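Local coordinates for glucose-6-phosphate acetyltransferase 1 (PDB 3T90), which transfers the acetyl group of acetyl-CoA to glucosamine 6-phosphate, an early step in making UDP-N-acetylglucosamine, at the interface of chains A and B. Residues are numbered along the deposited sequence; one frame, centred on the assembly and turned at random. Chains: chain A/B, Glucose-6-phosphate acetyltransferase 1.

The interface of chains A and B. Residues chain A 109, 112, 117-121, 136-137; chain B 144-148.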
loop_
_atom_site.group_PDB
_atom_site.type_symbol
_atom_site.label_atom_id
_atom_site.label_comp_id
_atom_site.label_asym_id
_atom_site.label_seq_id
_atom_site.Cartn_x
_atom_site.Cartn_y
_atom_site.Cartn_z
ATOM N N MET A 109 -9.150 -1.991 10.733
ATOM C CA MET A 109 -8.356 -1.147 11.662
ATOM C C MET A 109 -8.053 -1.928 12.924
ATOM O O MET A 109 -6.909 -1.904 13.417
ATOM C CB MET A 109 -9.161 0.071 12.019
ATOM C CG MET A 109 -9.266 1.046 10.885
ATOM S SD MET A 109 -10.396 2.390 11.457
ATOM C CE MET A 109 -9.868 3.480 10.182
ATOM N N CYS A 112 -5.128 -4.186 12.242
ATOM C CA CYS A 112 -3.851 -3.513 12.159
ATOM C C CYS A 112 -3.398 -3.016 13.545
ATOM O O CYS A 112 -2.194 -3.094 13.812
ATOM C CB CYS A 112 -3.965 -2.313 11.288
ATOM S SG CYS A 112 -4.123 -2.774 9.523
ATOM N N CYS A 117 0.575 -2.016 14.153
ATOM C CA CYS A 117 0.851 -0.989 13.111
ATOM C C CYS A 117 0.776 0.412 13.780
ATOM O O CYS A 117 -0.005 0.620 14.784
ATOM C CB CYS A 117 -0.257 -0.968 12.047
ATOM S SG CYS A 117 -0.229 -2.420 10.977
ATOM N N TYR A 118 1.526 1.387 13.260
ATOM C CA TYR A 118 1.422 2.754 13.856
ATOM C C TYR A 118 0.341 3.607 13.140
ATOM O O TYR A 118 -0.075 4.638 13.677
ATOM C CB TYR A 118 2.800 3.450 13.815
ATOM C CG TYR A 118 3.315 3.790 12.416
ATOM C CD1 TYR A 118 3.045 4.998 11.832
ATOM C CD2 TYR A 118 4.023 2.861 11.714
ATOM C CE1 TYR A 118 3.523 5.296 10.515
ATOM C CE2 TYR A 118 4.480 3.120 10.451
ATOM C CZ TYR A 118 4.268 4.345 9.866
ATOM O OH TYR A 118 4.707 4.587 8.553
ATOM N N LYS A 119 -0.103 3.154 11.934
ATOM C CA LYS A 119 -1.120 3.847 11.210
ATOM C C LYS A 119 -1.783 2.898 10.236
ATOM O O LYS A 119 -1.251 1.829 9.900
ATOM C CB LYS A 119 -0.538 5.087 10.445
ATOM C CG LYS A 119 0.227 4.679 9.136
ATOM C CD LYS A 119 0.687 5.947 8.390
ATOM C CE LYS A 119 1.463 5.546 7.119
ATOM N NZ LYS A 119 1.887 6.779 6.351
ATOM N N VAL A 120 -2.936 3.377 9.744
ATOM C CA VAL A 120 -3.612 2.777 8.579
ATOM C C VAL A 120 -3.967 3.883 7.628
ATOM O O VAL A 120 -4.338 4.962 8.061
ATOM C CB VAL A 120 -4.820 1.968 8.971
ATOM C CG1 VAL A 120 -5.822 2.698 9.805
ATOM C CG2 VAL A 120 -5.402 1.270 7.847
ATOM N N ILE A 121 -3.797 3.619 6.347
ATOM C CA ILE A 121 -4.162 4.537 5.295
ATOM C C ILE A 121 -4.973 3.922 4.228
ATOM O O ILE A 121 -4.922 2.713 4.028
ATOM C CB ILE A 121 -2.876 5.174 4.737
ATOM C CG1 ILE A 121 -1.839 4.104 4.196
ATOM C CG2 ILE A 121 -2.176 6.025 5.817
ATOM C CD1 ILE A 121 -0.567 4.756 3.549
ATOM N N GLY A 136 -12.874 7.750 12.063
ATOM C CA GLY A 136 -11.754 8.295 12.831
ATOM C C GLY A 136 -10.566 8.711 11.982
ATOM O O GLY A 136 -9.442 8.957 12.501
ATOM N N MET A 137 -10.778 8.780 10.668
ATOM C CA MET A 137 -9.615 9.129 9.780
ATOM C C MET A 137 -9.636 10.619 9.405
ATOM O O MET A 137 -10.659 11.351 9.566
ATOM C CB MET A 137 -9.700 8.303 8.523
ATOM C CG MET A 137 -9.988 6.797 8.883
ATOM S SD MET A 137 -9.768 5.759 7.350
ATOM C CE MET A 137 -8.014 5.650 7.405
ATOM N N MET B 144 -6.811 9.120 3.127
ATOM C CA MET B 144 -7.288 9.197 4.518
ATOM C C MET B 144 -6.328 8.395 5.402
ATOM O O MET B 144 -5.788 7.375 4.986
ATOM C CB MET B 144 -8.694 8.576 4.664
ATOM C CG MET B 144 -9.802 9.132 3.824
ATOM S SD MET B 144 -10.078 10.896 4.008
ATOM C CE MET B 144 -10.615 11.015 5.692
ATOM N N SER B 145 -6.118 8.869 6.630
ATOM C CA SER B 145 -5.216 8.184 7.528
ATOM C C SER B 145 -5.748 8.168 8.961
ATOM O O SER B 145 -6.487 9.071 9.373
ATOM C CB SER B 145 -3.861 8.923 7.540
ATOM O OG SER B 145 -4.025 10.317 7.949
ATOM N N LYS B 146 -5.348 7.153 9.680
ATOM C CA LYS B 146 -5.621 7.065 11.153
ATOM C C LYS B 146 -4.342 6.565 11.779
ATOM O O LYS B 146 -3.863 5.503 11.451
ATOM C CB LYS B 146 -6.739 6.096 11.475
ATOM C CG LYS B 146 -6.931 6.009 13.033
ATOM C CD LYS B 146 -8.095 5.030 13.361
ATOM C CE LYS B 146 -8.561 5.115 14.831
ATOM N NZ LYS B 146 -10.047 4.841 14.588
ATOM N N TYR B 147 -3.785 7.357 12.698
ATOM C CA TYR B 147 -2.642 6.963 13.479
ATOM C C TYR B 147 -3.116 6.422 14.826
ATOM O O TYR B 147 -3.998 7.004 15.468
ATOM C CB TYR B 147 -1.717 8.201 13.712
ATOM C CG TYR B 147 -0.894 8.549 12.508
ATOM C CD1 TYR B 147 0.471 8.334 12.515
ATOM C CD2 TYR B 147 -1.499 9.012 11.321
ATOM C CE1 TYR B 147 1.290 8.580 11.386
ATOM C CE2 TYR B 147 -0.646 9.321 10.140
ATOM C CZ TYR B 147 0.707 9.032 10.216
ATOM O OH TYR B 147 1.461 9.318 9.130
ATOM N N PHE B 148 -2.422 5.404 15.285
ATOM C CA PHE B 148 -2.671 4.748 16.572
ATOM C C PHE B 148 -1.694 5.364 17.597
ATOM O O PHE B 148 -1.143 4.640 18.411
ATOM C CB PHE B 148 -2.559 3.243 16.481
ATOM C CG PHE B 148 -3.490 2.630 15.474
ATOM C CD1 PHE B 148 -4.874 2.651 15.650
ATOM C CD2 PHE B 148 -2.952 1.977 14.357
ATOM C CE1 PHE B 148 -5.658 2.066 14.635
ATOM C CE2 PHE B 148 -3.696 1.390 13.434
ATOM C CZ PHE B 148 -5.047 1.457 13.513
HETATM O O HOH W 1 0.249 9.280 6.623
#
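Strand 119-124 of chain A, with the loop residues A:Cys117 and A:Tyr118 before it, takes up the end of strand 138-147 of chain B and the following B:Phe148, while helix 100-114 and the loop residues A:Gly136 and A:Met137 flank the guest strand. The pairing is antiparallel, so one subunit's terminal strand extends the sheet of the other in this homodimeric GNAT-fold enzyme, and the two-fold axis repeats the exchange. A:Val120 and B:Lys146 bond reciprocally through their backbones: A:Val120 N reaches B:Lys146 O at 2.9 Å in the carbonyl plane, and B:Lys146 N meets A:Val120 O nearly along its C=O axis. The bond from B:Phe148 N to A:Tyr118 O is straight at hydrogen (171°), yet its donor sits above the carbonyl plane.

On one side of the paired strands, A:Lys119 and B:Tyr147 run side by side in the same direction. The lysine has CG in the crowded position between backbone N and carbonyl carbon (chi1 77°) and an extended chain beyond. A:Lys119 CB thereby lies over the centre of the B:Tyr147 phenol ring, 3.9 Å from the centroid. Further out, A:Lys119 CD lies 3.6 Å from B:Tyr147 CZ. The side-chain amino group, A:Lys119 NZ, and the phenol OH share a water, which lies 2.8 Å from B:Tyr147 OH. An alanine in place of B:Tyr147 removes the ring face and the hydroxyl end of the water link, and would probably leave the A:Lys119 side chain less firmly held.

Towards helix 100-114, B:Phe148 CZ lies 4.0 Å from A:Val120 CG1 and also meets the backbone carbonyl oxygen of A:Met109. The same ring brings B:Phe148 CD2 to 3.3 Å from A:Cys117 O. Nearby, B:Lys146, its CG anti to the backbone N (chi1 178°), crosses A:Met109 at about a right angle, with B:Lys146 CD 4.0 Å from the thioether methyl A:Met109 CE.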